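Local structure of Arf-GAP with coiled-coil, ANK repeat and PH domain-containing protein 2 (Homo sapiens, 6IF3) at residues Q13-S18 and L49-L54; Q73-G78 and L82-V87; G89-V94 and R159-M164; G111-S116 and L132-E137. The protein activates the GTPase activity of ARF6 and uses its ankyrin repeats, the part described here, to interact with RAB35. All coordinates share one frame; numbering follows the deposited sequence.

Interaction 1 (Q13-S18 and L49-L54); sequences QLYRAS and LIQAVL
Q51 of helix 48-55 folds its side chain over the ring of Y15 in helix 10-19. Q51 CB lies 3.4 Å from Y15 O and also touches S18 CB. Q51 CG follows over the centre of the ring, 3.5 Å from the Y15 centroid, a CH-pi contact on one face. A bend at the second torsion (chi2 -63°) keeps the chain above the ring, with Q51 CD 3.7 Å from Y15 CZ and the amide stacked on the ring, the planes 29° apart. At the tip, Q51 NE2 stands 3.2 Å from Y15 OH at too poor an angle for a hydrogen bond; the hydroxyl is bonded to E43, while Q51 OE1 accepts from a water at 2.8 Å. With a leucine in place of Y15, the Q51 amide would probably lose the flat surface it lies on and E43 its hydroxyl mate. S18 CB meets A52 CB at 4.4 Å, and a second water bridges the two residues' carbonyl oxygens. The segment axes run 18° apart in the same direction, as expected for corresponding helices of successive ankyrin-type layers, with helix 23-31 against S18, helix 58-66 touching S18 and A52, and helix 81-88 against I50 and V53.

Interaction 2 (Q73-G78 and L82-V87); sequences QRDVQG and LHHATV
The loop joining two ankyrin repeats is tied to the helix that follows it where D75, first residue of a type I beta turn ending at G78, accepts from H84. L82 and H83 belong to the ankyrin TPLH signature. H84 NE2 donates to D75 OD2 at 2.9 Å with an N-H...O angle of 146°. The oxygen lies in the imidazole plane, at the ring edge, but the donor meets the carboxylate from above its plane, the two flat groups standing 77° apart. CG of D75 sits between backbone N and carbonyl carbon (chi1 62°), which holds the carboxylate back over its own turn: OD1 accepts from R79 N and weakly from Q77 N, leaving OD2 to face the histidine. The aspartate therefore braces the turn and the helix together, and its charge would probably favour a proton on H84 NE2. I50 of helix 48-55 packs against both partners, and V53 against H84. G78 N closes the turn on D75 O at 2.8 Å. Across its mouth R74, also bonded to T107 O, sends NH1 to G78 O at 2.9 Å. Over one face of the H84 ring, H83 CD2 sits 4.0 Å above the plane, displaced toward the rim.

Interaction 3 (G89-V94 and R159-M164); sequences GHTGQV and RDFSQM
F161 CZ comes within 3.4 Å of G92 CA, the ring meeting the backbone obliquely, a closeness that a side chain at G92 would probably spoil: a CB there would lie only 3.2 Å from F161 CZ. G92 belongs to the first turn of helix 91-99 in ANK 2, entered through the G-H pair familiar from ankyrin repeats, with G89 ending the preceding helix in a Schellman motif and H90 as N-cap. F161 CE1 comes within 3.6 Å of G92 N. F161 CG is anti to the backbone N (chi1 164°), which carries the ring to the first turn of helix 91-99. At the edge of the ring, near its plane, T91 CG2 touches F161 CD1 at 3.8 Å. The same T91 methyl meets M164 SD at 3.8 Å, the methionine crossing the threonine at about a right angle, so both ring and sulfur meet it. A type I beta turn from F161 to M164, closed by M164 N on F161 O at 2.8 Å, brings both groups to this helix end. I126 and L129 of helix 124-141 also touch T91, and G92 pairs with S166 through the backbone. M164 further packs on an apolar side chain of another protein's chain. Inside the first turn H90 ND1 donates to Q93 OE1 at 2.9 Å, in the plane of the imidazole but well above that of the amide carbonyl.

Interaction 4 (G111-S116 and L132-E137); sequences GKDPLS and LARMNE
R134 NH2 is shared by two oxygens: D113 OD2, a weak hydrogen bond within a salt bridge at 3.4 Å, and a water at 2.8 Å. Both lie in the guanidinium plane, at its edge. The water also accepts from L115 N at 3.0 Å, linking the arginine to the first turn of helix 114-120. The D113 carboxylate stands almost perpendicular to the guanidinium, the planes 88° apart. L115 covers one guanidinium face: CD2 sits over the group's centre, 3.9 Å from R134 CZ, and L115 CB is 3.8 Å from R134 NH2. The arginine reaches this place from helix 124-141 with its chain extended from CG to NE, and NE is bonded to Q104 OE1, helping to fix the head's rotation. D113 CG stands between backbone N and carbonyl carbon (chi1 64°), a position that turns the carboxylate back over the helix start, and D113 OD1 receives S116 N at 2.8 Å nearly along the C-O axis. S116 OG returns to D113 O at 2.9 Å. Replacing D113 by an alanine would probably leave S116 N without its capping acceptor and R134 NH2 without a charged mate. L115 also rests on V127 and R131. An aspartate N-cap followed by proline and leucine is a variant of the T-P-L opening of an ankyrin repeat, here in ANK 3, joined to its own second helix by the arginine.

Overall arrangement
The four contacts follow the ankyrin stack. Interactions 1 and 3 are buried, interaction 2 is partly buried and interaction 4 is at the surface. Interaction 1 joins neighbouring layers, and its V53 packs on A85 of interaction 2, while V53 O touches H90 of interaction 3. Interactions 2 and 3 use consecutive helices, A85 O lying 2.9 Å from H90 N, a probable hydrogen bond. T86 of interaction 2 packs on P114 of interaction 4, whose L132 touches D160 of interaction 3. The chemistry differs with place: a tyrosine ring stacked against a glutamine side chain in 1, aromatic and sulfur packing in 3, a histidine-carboxylate bond in 2, and a weak solvent-assisted salt bridge in 4.

Interaction 1 (Q13-S18 and L49-L54)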
loop_
_atom_site.group_PDB
_atom_site.type_symbol
_atom_site.label_atom_id
_atom_site.label_comp_id
_atom_site.label_asym_id
_atom_site.label_seq_id
_atom_site.Cartn_x
_atom_site.Cartn_y
_atom_site.Cartn_z
ATOM N N GLN A 13 34.263 16.124 -5.738
ATOM C CA GLN A 13 34.759 15.209 -4.701
ATOM C C GLN A 13 33.623 14.622 -3.880
ATOM O O GLN A 13 33.621 13.431 -3.577
ATOM C CB GLN A 13 35.776 15.936 -3.796
ATOM C CG GLN A 13 37.086 16.253 -4.507
ATOM C CD GLN A 13 38.040 17.056 -3.649
ATOM O OE1 GLN A 13 37.618 17.801 -2.764
ATOM N NE2 GLN A 13 39.337 16.893 -3.890
ATOM N N LEU A 14 32.632 15.442 -3.552
ATOM C CA LEU A 14 31.487 14.991 -2.781
ATOM C C LEU A 14 30.676 13.988 -3.579
ATOM O O LEU A 14 30.232 12.974 -3.038
ATOM C CB LEU A 14 30.619 16.184 -2.377
ATOM C CG LEU A 14 29.288 15.906 -1.682
ATOM C CD1 LEU A 14 29.574 15.221 -0.321
ATOM C CD2 LEU A 14 28.524 17.206 -1.538
ATOM N N TYR A 15 30.468 14.303 -4.854
ATOM C CA TYR A 15 29.716 13.464 -5.779
ATOM C C TYR A 15 30.310 12.046 -5.850
ATOM O O TYR A 15 29.579 11.038 -5.787
ATOM C CB TYR A 15 29.743 14.159 -7.144
ATOM C CG TYR A 15 29.092 13.507 -8.341
ATOM C CD1 TYR A 15 27.776 13.822 -8.704
ATOM C CD2 TYR A 15 29.810 12.653 -9.185
ATOM C CE1 TYR A 15 27.198 13.303 -9.837
ATOM C CE2 TYR A 15 29.221 12.098 -10.327
ATOM C CZ TYR A 15 27.917 12.455 -10.662
ATOM O OH TYR A 15 27.324 11.922 -11.753
ATOM N N ARG A 16 31.623 11.971 -6.012
ATOM C CA ARG A 16 32.313 10.685 -6.114
ATOM C C ARG A 16 32.258 9.929 -4.795
ATOM O O ARG A 16 32.028 8.714 -4.752
ATOM C CB ARG A 16 33.772 10.913 -6.529
ATOM C CG ARG A 16 33.883 11.403 -7.965
ATOM C CD ARG A 16 35.306 11.735 -8.374
ATOM N NE ARG A 16 35.329 11.878 -9.826
ATOM C CZ ARG A 16 36.352 12.346 -10.541
ATOM N NH1 ARG A 16 37.463 12.745 -9.943
ATOM N NH2 ARG A 16 36.245 12.420 -11.862
ATOM N N ALA A 17 32.485 10.645 -3.699
ATOM C CA ALA A 17 32.553 9.987 -2.397
ATOM C C ALA A 17 31.187 9.448 -1.986
ATOM O O ALA A 17 31.103 8.495 -1.213
ATOM C CB ALA A 17 33.113 10.964 -1.345
ATOM N N SER A 18 30.111 10.057 -2.494
ATOM C CA SER A 18 28.750 9.616 -2.157
ATOM C C SER A 18 28.448 8.251 -2.733
ATOM O O SER A 18 27.857 7.400 -2.051
ATOM C CB SER A 18 27.727 10.629 -2.672
ATOM O OG SER A 18 27.922 11.891 -2.040
ATOM N N LEU A 49 23.200 13.191 -3.923
ATOM C CA LEU A 49 22.205 12.298 -3.339
ATOM C C LEU A 49 21.826 11.247 -4.350
ATOM O O LEU A 49 21.614 10.082 -3.960
ATOM C CB LEU A 49 21.001 13.078 -2.845
ATOM C CG LEU A 49 19.903 12.286 -2.147
ATOM C CD1 LEU A 49 20.490 11.453 -0.983
ATOM C CD2 LEU A 49 18.827 13.254 -1.621
ATOM N N ILE A 50 21.777 11.597 -5.636
ATOM C CA ILE A 50 21.544 10.562 -6.629
ATOM C C ILE A 50 22.725 9.559 -6.642
ATOM O O ILE A 50 22.499 8.353 -6.751
ATOM C CB ILE A 50 21.285 11.169 -8.034
ATOM C CG1 ILE A 50 19.890 11.797 -8.054
ATOM C CG2 ILE A 50 21.451 10.134 -9.117
ATOM C CD1 ILE A 50 19.632 12.641 -9.286
ATOM N N GLN A 51 23.965 10.033 -6.506
ATOM C CA GLN A 51 25.088 9.103 -6.407
ATOM C C GLN A 51 24.975 8.195 -5.189
ATOM O O GLN A 51 25.374 7.033 -5.247
ATOM C CB GLN A 51 26.424 9.869 -6.367
ATOM C CG GLN A 51 26.732 10.496 -7.765
ATOM C CD GLN A 51 26.908 9.436 -8.839
ATOM O OE1 GLN A 51 27.665 8.484 -8.665
ATOM N NE2 GLN A 51 26.202 9.587 -9.940
ATOM N N ALA A 52 24.451 8.730 -4.083
ATOM C CA ALA A 52 24.281 7.928 -2.856
ATOM C C ALA A 52 23.282 6.815 -3.098
ATOM O O ALA A 52 23.466 5.672 -2.646
ATOM C CB ALA A 52 23.831 8.794 -1.704
ATOM N N VAL A 53 22.244 7.137 -3.859
ATOM C CA VAL A 53 21.229 6.128 -4.202
ATOM C C VAL A 53 21.872 5.027 -5.051
ATOM O O VAL A 53 21.782 3.821 -4.741
ATOM C CB VAL A 53 20.051 6.770 -4.949
ATOM C CG1 VAL A 53 19.147 5.650 -5.571
ATOM C CG2 VAL A 53 19.257 7.672 -3.991
ATOM N N LEU A 54 22.557 5.430 -6.112
ATOM C CA LEU A 54 23.199 4.461 -7.008
ATOM C C LEU A 54 24.215 3.570 -6.286
ATOM O O LEU A 54 24.386 2.385 -6.646
ATOM C CB LEU A 54 23.894 5.179 -8.161
ATOM C CG LEU A 54 23.012 5.994 -9.126
ATOM C CD1 LEU A 54 23.876 6.725 -10.143
ATOM C CD2 LEU A 54 22.009 5.120 -9.845
HETATM O O HOH W 1 30.439 9.054 -8.496
HETATM O O HOH W 2 25.801 5.041 -1.551
#

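Interaction 2 (Q73-G78 and L82-V87)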
loop_
_atom_site.group_PDB
_atom_site.type_symbol
_atom_site.label_atom_id
_atom_site.label_comp_id
_atom_site.label_asym_id
_atom_site.label_seq_id
_atom_site.Cartn_x
_atom_site.Cartn_y
_atom_site.Cartn_z
ATOM N N GLN A 73 15.576 17.002 -5.625
ATOM C CA GLN A 73 16.266 17.626 -6.759
ATOM C C GLN A 73 16.508 16.597 -7.846
ATOM O O GLN A 73 17.026 15.491 -7.578
ATOM C CB GLN A 73 17.600 18.261 -6.331
ATOM C CG GLN A 73 18.292 18.999 -7.492
ATOM C CD GLN A 73 19.522 19.706 -7.020
ATOM O OE1 GLN A 73 19.551 20.213 -5.893
ATOM N NE2 GLN A 73 20.558 19.708 -7.843
ATOM N N ARG A 74 16.168 16.970 -9.072
ATOM C CA ARG A 74 16.182 16.047 -10.208
ATOM C C ARG A 74 17.414 16.152 -11.077
ATOM O O ARG A 74 18.001 17.250 -11.224
ATOM C CB ARG A 74 14.952 16.310 -11.107
ATOM C CG ARG A 74 13.616 16.380 -10.355
ATOM C CD ARG A 74 12.594 17.034 -11.224
ATOM N NE ARG A 74 11.282 17.271 -10.624
ATOM C CZ ARG A 74 10.166 16.657 -11.027
ATOM N NH1 ARG A 74 10.251 15.735 -11.971
ATOM N NH2 ARG A 74 8.972 16.987 -10.519
ATOM N N ASP A 75 17.758 15.034 -11.724
ATOM C CA ASP A 75 18.720 15.092 -12.840
ATOM C C ASP A 75 18.051 15.682 -14.091
ATOM O O ASP A 75 16.862 16.084 -14.060
ATOM C CB ASP A 75 19.339 13.716 -13.138
ATOM C CG ASP A 75 18.324 12.671 -13.573
ATOM O OD1 ASP A 75 17.264 13.033 -14.117
ATOM O OD2 ASP A 75 18.637 11.456 -13.417
ATOM N N VAL A 76 18.803 15.766 -15.193
ATOM C CA VAL A 76 18.306 16.473 -16.353
ATOM C C VAL A 76 17.170 15.718 -17.061
ATOM O O VAL A 76 16.452 16.317 -17.863
ATOM C CB VAL A 76 19.488 16.812 -17.322
ATOM C CG1 VAL A 76 19.889 15.638 -18.191
ATOM C CG2 VAL A 76 19.174 18.062 -18.190
ATOM N N GLN A 77 16.984 14.440 -16.704
ATOM C CA GLN A 77 15.856 13.646 -17.205
ATOM C C GLN A 77 14.634 13.773 -16.297
ATOM O O GLN A 77 13.630 13.079 -16.503
ATOM C CB GLN A 77 16.260 12.168 -17.330
ATOM C CG GLN A 77 17.120 11.886 -18.584
ATOM C CD GLN A 77 18.591 12.213 -18.383
ATOM O OE1 GLN A 77 19.110 12.117 -17.269
ATOM N NE2 GLN A 77 19.274 12.595 -19.477
ATOM N N GLY A 78 14.739 14.661 -15.308
ATOM C CA GLY A 78 13.657 14.942 -14.367
ATOM C C GLY A 78 13.484 13.911 -13.272
ATOM O O GLY A 78 12.409 13.853 -12.630
ATOM N N LEU A 82 14.137 9.629 -5.215
ATOM C CA LEU A 82 13.127 8.596 -5.049
ATOM C C LEU A 82 12.887 7.796 -6.335
ATOM O O LEU A 82 12.728 6.584 -6.277
ATOM C CB LEU A 82 11.816 9.219 -4.558
ATOM C CG LEU A 82 10.633 8.255 -4.366
ATOM C CD1 LEU A 82 10.907 7.113 -3.404
ATOM C CD2 LEU A 82 9.369 9.056 -3.942
ATOM N N HIS A 83 12.849 8.453 -7.486
ATOM C CA HIS A 83 12.750 7.750 -8.784
ATOM C C HIS A 83 13.858 6.712 -8.919
ATOM O O HIS A 83 13.623 5.541 -9.208
ATOM C CB HIS A 83 12.856 8.724 -9.983
ATOM C CG HIS A 83 13.053 8.023 -11.309
ATOM N ND1 HIS A 83 12.038 7.844 -12.224
ATOM C CD2 HIS A 83 14.156 7.455 -11.861
ATOM C CE1 HIS A 83 12.500 7.198 -13.279
ATOM N NE2 HIS A 83 13.784 6.945 -13.082
ATOM N N HIS A 84 15.091 7.135 -8.704
ATOM C CA HIS A 84 16.200 6.215 -8.877
ATOM C C HIS A 84 16.205 5.070 -7.882
ATOM O O HIS A 84 16.537 3.933 -8.253
ATOM C CB HIS A 84 17.547 6.990 -8.784
ATOM C CG HIS A 84 17.806 7.864 -9.971
ATOM N ND1 HIS A 84 18.081 7.352 -11.225
ATOM C CD2 HIS A 84 17.820 9.215 -10.100
ATOM C CE1 HIS A 84 18.269 8.350 -12.069
ATOM N NE2 HIS A 84 18.115 9.484 -11.415
ATOM N N ALA A 85 15.844 5.347 -6.627
ATOM C CA ALA A 85 15.797 4.284 -5.633
ATOM C C ALA A 85 14.719 3.260 -5.992
ATOM O O ALA A 85 14.885 2.049 -5.791
ATOM C CB ALA A 85 15.532 4.847 -4.270
ATOM N N THR A 86 13.602 3.759 -6.539
ATOM C CA THR A 86 12.524 2.866 -6.970
ATOM C C THR A 86 12.971 1.972 -8.120
ATOM O O THR A 86 12.758 0.765 -8.102
ATOM C CB THR A 86 11.283 3.677 -7.367
ATOM O OG1 THR A 86 10.837 4.387 -6.211
ATOM C CG2 THR A 86 10.129 2.752 -7.853
ATOM N N VAL A 87 13.559 2.563 -9.157
ATOM C CA VAL A 87 14.065 1.800 -10.293
ATOM C C VAL A 87 15.065 0.718 -9.859
ATOM O O VAL A 87 14.982 -0.416 -10.327
ATOM C CB VAL A 87 14.724 2.740 -11.307
ATOM C CG1 VAL A 87 15.472 1.947 -12.378
ATOM C CG2 VAL A 87 13.629 3.634 -11.949
#

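Interaction 3 (G89-V94 and R159-M164)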
loop_
_atom_site.group_PDB
_atom_site.type_symbol
_atom_site.label_atom_id
_atom_site.label_comp_id
_atom_site.label_asym_id
_atom_site.label_seq_id
_atom_site.Cartn_x
_atom_site.Cartn_y
_atom_site.Cartn_z
ATOM N N GLY A 89 15.273 -0.748 -6.934
ATOM C CA GLY A 89 14.701 -1.688 -5.963
ATOM C C GLY A 89 15.257 -1.467 -4.565
ATOM O O GLY A 89 15.245 -2.366 -3.726
ATOM N N HIS A 90 15.764 -0.260 -4.318
ATOM C CA HIS A 90 16.322 0.088 -3.005
ATOM C C HIS A 90 15.248 0.459 -1.989
ATOM O O HIS A 90 14.981 1.653 -1.702
ATOM C CB HIS A 90 17.320 1.229 -3.160
ATOM C CG HIS A 90 18.533 0.837 -3.932
ATOM N ND1 HIS A 90 19.524 1.736 -4.282
ATOM C CD2 HIS A 90 18.928 -0.365 -4.422
ATOM C CE1 HIS A 90 20.477 1.102 -4.940
ATOM N NE2 HIS A 90 20.140 -0.172 -5.048
ATOM N N THR A 91 14.628 -0.580 -1.438
ATOM C CA THR A 91 13.480 -0.420 -0.552
ATOM C C THR A 91 13.775 0.469 0.664
ATOM O O THR A 91 12.964 1.336 1.025
ATOM C CB THR A 91 12.994 -1.780 -0.070
ATOM O OG1 THR A 91 12.793 -2.661 -1.200
ATOM C CG2 THR A 91 11.675 -1.624 0.659
ATOM N N GLY A 92 14.945 0.298 1.261
ATOM C CA GLY A 92 15.284 1.087 2.445
ATOM C C GLY A 92 15.417 2.573 2.118
ATOM O O GLY A 92 14.935 3.414 2.887
ATOM N N GLN A 93 16.055 2.885 0.999
ATOM C CA GLN A 93 16.154 4.270 0.565
ATOM C C GLN A 93 14.790 4.851 0.230
ATOM O O GLN A 93 14.538 6.015 0.521
ATOM C CB GLN A 93 17.097 4.411 -0.637
ATOM C CG GLN A 93 18.549 4.107 -0.294
ATOM C CD GLN A 93 19.435 4.066 -1.538
ATOM O OE1 GLN A 93 18.942 4.056 -2.666
ATOM N NE2 GLN A 93 20.747 4.047 -1.323
ATOM N N VAL A 94 13.900 4.057 -0.372
ATOM C CA VAL A 94 12.521 4.524 -0.635
ATOM C C VAL A 94 11.841 4.907 0.698
ATOM O O VAL A 94 11.217 5.958 0.838
ATOM C CB VAL A 94 11.703 3.440 -1.386
ATOM C CG1 VAL A 94 10.189 3.771 -1.393
ATOM C CG2 VAL A 94 12.224 3.320 -2.829
ATOM N N ARG A 159 7.916 0.728 10.456
ATOM C CA ARG A 159 7.567 -0.563 11.019
ATOM C C ARG A 159 7.269 -1.554 9.901
ATOM O O ARG A 159 7.702 -2.716 9.951
ATOM C CB ARG A 159 6.350 -0.448 11.943
ATOM C CG ARG A 159 6.089 -1.763 12.716
ATOM C CD ARG A 159 4.901 -1.628 13.616
ATOM N NE ARG A 159 4.784 -2.752 14.535
ATOM C CZ ARG A 159 3.870 -2.822 15.494
ATOM N NH1 ARG A 159 2.994 -1.824 15.621
ATOM N NH2 ARG A 159 3.841 -3.856 16.336
ATOM N N ASP A 160 6.540 -1.097 8.891
ATOM C CA ASP A 160 6.243 -1.954 7.728
ATOM C C ASP A 160 7.502 -2.319 6.925
ATOM O O ASP A 160 7.572 -3.433 6.369
ATOM C CB ASP A 160 5.252 -1.264 6.808
ATOM C CG ASP A 160 3.952 -0.969 7.509
ATOM O OD1 ASP A 160 3.530 -1.812 8.312
ATOM O OD2 ASP A 160 3.364 0.099 7.281
ATOM N N PHE A 161 8.463 -1.403 6.869
ATOM C CA PHE A 161 9.716 -1.633 6.176
ATOM C C PHE A 161 10.599 -2.624 6.963
ATOM O O PHE A 161 11.393 -3.388 6.362
ATOM C CB PHE A 161 10.480 -0.292 5.959
ATOM C CG PHE A 161 11.915 -0.499 5.607
ATOM C CD1 PHE A 161 12.253 -1.095 4.403
ATOM C CD2 PHE A 161 12.934 -0.196 6.528
ATOM C CE1 PHE A 161 13.578 -1.390 4.093
ATOM C CE2 PHE A 161 14.250 -0.486 6.221
ATOM C CZ PHE A 161 14.569 -1.062 4.998
ATOM N N SER A 162 10.492 -2.603 8.295
ATOM C CA SER A 162 11.494 -3.239 9.152
ATOM C C SER A 162 11.701 -4.742 8.886
ATOM O O SER A 162 12.773 -5.257 9.167
ATOM C CB SER A 162 11.170 -3.023 10.652
ATOM O OG SER A 162 10.006 -3.721 11.099
ATOM N N GLN A 163 10.720 -5.434 8.310
ATOM C CA GLN A 163 10.936 -6.855 8.012
ATOM C C GLN A 163 10.999 -7.142 6.515
ATOM O O GLN A 163 11.074 -8.310 6.113
ATOM C CB GLN A 163 9.850 -7.720 8.664
ATOM C CG GLN A 163 9.828 -7.665 10.180
ATOM C CD GLN A 163 11.004 -8.362 10.881
ATOM O OE1 GLN A 163 12.016 -8.703 10.277
ATOM N NE2 GLN A 163 10.857 -8.569 12.178
ATOM N N MET A 164 10.993 -6.084 5.706
ATOM C CA MET A 164 11.247 -6.185 4.258
ATOM C C MET A 164 12.749 -6.248 3.945
ATOM O O MET A 164 13.571 -5.728 4.702
ATOM C CB MET A 164 10.681 -4.995 3.505
ATOM C CG MET A 164 9.230 -4.679 3.726
ATOM S SD MET A 164 8.905 -3.165 2.785
ATOM C CE MET A 164 7.128 -3.015 3.024
#

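Interaction 4 (G111-S116 and L132-E137)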
loop_
_atom_site.group_PDB
_atom_site.type_symbol
_atom_site.label_atom_id
_atom_site.label_comp_id
_atom_site.label_asym_id
_atom_site.label_seq_id
_atom_site.Cartn_x
_atom_site.Cartn_y
_atom_site.Cartn_z
ATOM N N GLY A 111 7.255 11.043 -18.177
ATOM C CA GLY A 111 5.930 11.012 -17.584
ATOM C C GLY A 111 5.704 9.950 -16.514
ATOM O O GLY A 111 4.558 9.709 -16.111
ATOM N N LYS A 112 6.766 9.294 -16.064
ATOM C CA LYS A 112 6.609 8.206 -15.085
ATOM C C LYS A 112 6.814 8.665 -13.640
ATOM O O LYS A 112 7.753 9.407 -13.340
ATOM C CB LYS A 112 7.588 7.067 -15.391
ATOM C CG LYS A 112 7.458 6.488 -16.786
ATOM C CD LYS A 112 8.409 5.320 -17.014
ATOM C CE LYS A 112 8.191 4.697 -18.388
ATOM N NZ LYS A 112 8.995 3.460 -18.635
ATOM N N ASP A 113 5.935 8.220 -12.735
ATOM C CA ASP A 113 6.167 8.434 -11.311
ATOM C C ASP A 113 6.650 7.146 -10.643
ATOM O O ASP A 113 6.598 6.068 -11.249
ATOM C CB ASP A 113 4.903 9.029 -10.595
ATOM C CG ASP A 113 3.700 8.131 -10.581
ATOM O OD1 ASP A 113 3.768 6.914 -10.841
ATOM O OD2 ASP A 113 2.626 8.701 -10.271
ATOM N N PRO A 114 7.128 7.259 -9.393
ATOM C CA PRO A 114 7.671 6.076 -8.735
ATOM C C PRO A 114 6.670 4.958 -8.606
ATOM O O PRO A 114 7.047 3.805 -8.798
ATOM C CB PRO A 114 8.073 6.605 -7.371
ATOM C CG PRO A 114 8.578 7.978 -7.680
ATOM C CD PRO A 114 7.562 8.493 -8.708
ATOM N N LEU A 115 5.417 5.290 -8.334
ATOM C CA LEU A 115 4.414 4.222 -8.199
ATOM C C LEU A 115 4.236 3.459 -9.526
ATOM O O LEU A 115 4.178 2.225 -9.505
ATOM C CB LEU A 115 3.043 4.770 -7.754
ATOM C CG LEU A 115 1.944 3.701 -7.588
ATOM C CD1 LEU A 115 2.303 2.679 -6.497
ATOM C CD2 LEU A 115 0.583 4.386 -7.320
ATOM N N SER A 116 4.182 4.158 -10.653
ATOM C CA SER A 116 3.970 3.460 -11.934
ATOM C C SER A 116 5.145 2.512 -12.183
ATOM O O SER A 116 4.972 1.414 -12.685
ATOM C CB SER A 116 3.784 4.447 -13.087
ATOM O OG SER A 116 4.992 5.106 -13.436
ATOM N N LEU A 132 1.171 3.247 1.172
ATOM C CA LEU A 132 0.877 3.595 2.580
ATOM C C LEU A 132 1.282 5.048 2.893
ATOM O O LEU A 132 0.624 5.736 3.681
ATOM C CB LEU A 132 1.552 2.620 3.535
ATOM C CG LEU A 132 0.882 1.229 3.419
ATOM C CD1 LEU A 132 1.416 0.310 4.487
ATOM C CD2 LEU A 132 -0.681 1.269 3.449
ATOM N N ALA A 133 2.332 5.534 2.228
ATOM C CA ALA A 133 2.669 6.960 2.359
ATOM C C ALA A 133 1.594 7.858 1.740
ATOM O O ALA A 133 1.304 8.934 2.277
ATOM C CB ALA A 133 4.019 7.232 1.731
ATOM N N ARG A 134 0.999 7.429 0.622
ATOM C CA ARG A 134 -0.127 8.151 0.038
ATOM C C ARG A 134 -1.324 8.150 0.988
ATOM O O ARG A 134 -2.011 9.144 1.110
ATOM C CB ARG A 134 -0.543 7.558 -1.314
ATOM C CG ARG A 134 0.513 7.748 -2.401
ATOM C CD ARG A 134 -0.057 7.606 -3.827
ATOM N NE ARG A 134 0.967 7.787 -4.856
ATOM C CZ ARG A 134 0.708 8.094 -6.124
ATOM N NH1 ARG A 134 -0.544 8.301 -6.521
ATOM N NH2 ARG A 134 1.705 8.239 -6.989
ATOM N N MET A 135 -1.582 7.019 1.640
ATOM C CA MET A 135 -2.674 6.948 2.599
ATOM C C MET A 135 -2.475 7.998 3.713
ATOM O O MET A 135 -3.420 8.677 4.106
ATOM C CB MET A 135 -2.758 5.528 3.178
ATOM C CG MET A 135 -3.955 5.314 4.088
ATOM S SD MET A 135 -3.937 3.675 4.848
ATOM C CE MET A 135 -4.379 2.640 3.474
ATOM N N ASN A 136 -1.239 8.127 4.192
ATOM C CA ASN A 136 -0.907 9.158 5.168
ATOM C C ASN A 136 -1.155 10.555 4.613
ATOM O O ASN A 136 -1.669 11.418 5.320
ATOM C CB ASN A 136 0.546 9.039 5.617
ATOM C CG ASN A 136 0.749 7.886 6.588
ATOM O OD1 ASN A 136 -0.224 7.324 7.104
ATOM N ND2 ASN A 136 2.008 7.549 6.866
ATOM N N GLU A 137 -0.807 10.758 3.350
ATOM C CA GLU A 137 -1.089 12.063 2.704
ATOM C C GLU A 137 -2.579 12.346 2.707
ATOM O O GLU A 137 -3.030 13.454 3.050
ATOM C CB GLU A 137 -0.567 12.085 1.271
ATOM C CG GLU A 137 0.935 11.954 1.134
ATOM C CD GLU A 137 1.392 12.085 -0.317
ATOM O OE1 GLU A 137 0.535 12.337 -1.194
ATOM O OE2 GLU A 137 2.612 11.976 -0.573
HETATM O O HOH W 3 4.445 7.679 -6.783
#